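Local coordinates for protein 4-hydroxybutyrate CoA-transferase (Porphyromonas gingivalis, PDB 3D3U) that probably transfers coenzyme A between carboxylic acids, with acetate and 4-hydroxybutyrate as the likely partners, at residues Glu71-Ser74 with His75-Thr79. Numbering follows the deposited sequence.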
# COMPACT_ATOMS: atom_id res chain seq x y z
N GLU A 71 -21.99 -2.30 -19.76
CA GLU A 71 -23.23 -1.46 -19.90
C GLU A 71 -23.07 -0.08 -19.30
O GLU A 71 -23.82 0.85 -19.57
CB GLU A 71 -24.48 -2.21 -19.47
CG GLU A 71 -24.38 -3.06 -18.24
CD GLU A 71 -23.69 -4.44 -18.36
OE1 GLU A 71 -24.37 -5.42 -18.44
OE2 GLU A 71 -22.48 -4.65 -18.26
N MET A 72 -22.02 0.10 -18.49
CA MET A 72 -21.60 1.44 -18.07
C MET A 72 -21.10 2.30 -19.20
O MET A 72 -21.01 3.52 -19.03
CB MET A 72 -20.50 1.34 -17.08
CG MET A 72 -20.94 0.56 -15.87
SD MET A 72 -22.59 0.98 -15.39
CE MET A 72 -22.55 2.50 -14.44
N ARG A 73 -20.77 1.67 -20.33
CA ARG A 73 -20.30 2.42 -21.51
C ARG A 73 -21.21 3.60 -21.82
O ARG A 73 -22.40 3.45 -22.05
CB ARG A 73 -20.08 1.53 -22.75
CG ARG A 73 -19.84 2.33 -24.00
CD ARG A 73 -19.42 1.51 -25.17
NE ARG A 73 -17.96 1.54 -25.36
CZ ARG A 73 -17.15 0.61 -24.92
NH1 ARG A 73 -17.66 -0.41 -24.24
NH2 ARG A 73 -15.83 0.69 -25.12
N SER A 74 -20.59 4.77 -21.85
CA SER A 74 -21.21 6.07 -22.05
C SER A 74 -21.82 6.54 -20.77
O SER A 74 -22.28 7.68 -20.74
CB SER A 74 -22.27 6.10 -23.09
OG SER A 74 -23.51 6.03 -22.50
N HIS A 75 -21.86 5.73 -19.71
CA HIS A 75 -22.30 6.31 -18.43
C HIS A 75 -21.21 6.67 -17.52
O HIS A 75 -21.17 7.77 -17.05
CB HIS A 75 -23.37 5.43 -17.77
CG HIS A 75 -24.50 5.08 -18.69
ND1 HIS A 75 -25.48 5.99 -19.03
CD2 HIS A 75 -24.77 3.94 -19.37
CE1 HIS A 75 -26.32 5.39 -19.86
NE2 HIS A 75 -25.93 4.15 -20.06
N VAL A 76 -20.30 5.75 -17.26
CA VAL A 76 -19.10 6.09 -16.51
C VAL A 76 -17.92 5.29 -16.92
O VAL A 76 -17.98 4.06 -16.94
CB VAL A 76 -19.26 5.99 -15.00
CG1 VAL A 76 -20.36 5.12 -14.63
CG2 VAL A 76 -17.95 5.50 -14.40
N HIS A 77 -16.84 6.01 -17.21
CA HIS A 77 -15.58 5.41 -17.60
C HIS A 77 -14.55 5.60 -16.55
O HIS A 77 -14.56 6.65 -15.90
CB HIS A 77 -15.07 6.05 -18.87
CG HIS A 77 -15.98 5.83 -20.03
ND1 HIS A 77 -17.01 4.89 -20.01
CD2 HIS A 77 -16.02 6.42 -21.25
CE1 HIS A 77 -17.65 4.93 -21.16
NE2 HIS A 77 -17.06 5.83 -21.93
N PRO A 78 -13.63 4.63 -16.39
CA PRO A 78 -12.45 4.82 -15.50
C PRO A 78 -11.30 5.63 -16.15
O PRO A 78 -11.11 5.54 -17.37
CB PRO A 78 -12.00 3.39 -15.24
CG PRO A 78 -12.35 2.68 -16.59
CD PRO A 78 -13.60 3.31 -17.06
N THR A 79 -10.57 6.40 -15.36
CA THR A 79 -9.36 7.05 -15.86
C THR A 79 -8.26 6.65 -14.96
O THR A 79 -8.49 6.24 -13.77
CB THR A 79 -9.36 8.59 -15.88
OG1 THR A 79 -10.40 9.06 -15.02
CG2 THR A 79 -9.65 9.24 -17.28
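Met72 O is the acceptor around which the chain turns before it enters strand 76-79. Val76 N gives it a hydrogen bond of 2.9 Å. His75 N is bonded to the same oxygen, although its very short modelled length deserves little trust at this resolution. The backbone angles of Arg73 and Ser74 fit a type II beta turn from Met72 to His75, with Ser74 in the left-handed position at phi 80°.

Beside the turn, Met72 and Val76 lie side by side and point the same way. Their apolar contact is made by the methyl ends, Met72 CE being 3.4 Å from Val76 CG1. Bends at chi2 (-41°) and chi3 (-81°) curve the methionine chain so that CE comes against the valine.

The two histidines meet the turn differently. Over one face of the His75 ring sits Ser74 OG, 3.8 Å above the ring plane and over its centre; this hydroxyl also makes a weak hydrogen bond to Arg73 O. At the ring's edge, CD2 faces Glu71 O at 3.2 Å, with the oxygen near the ring plane. A hydrogen bond between ND1 and Leu51 O helps fix the ring's rotation. His77 instead brings CE1 back to the turn, where Arg73 CA lies in the plane of its ring at 3.7 Å.

Farther out, Val76 packs on Ile54 and Val56 and reaches Met44 of helix 38-46, while Met72 touches Arg48. Backbone hydrogen bonds pair His75 and His77 with Ile54, and His77 and Thr79 with Val56, joining the segment to parallel strand 54-57; within this chain 76-79 is the outermost strand of the six-stranded, Rossmann-like N-terminal sheet.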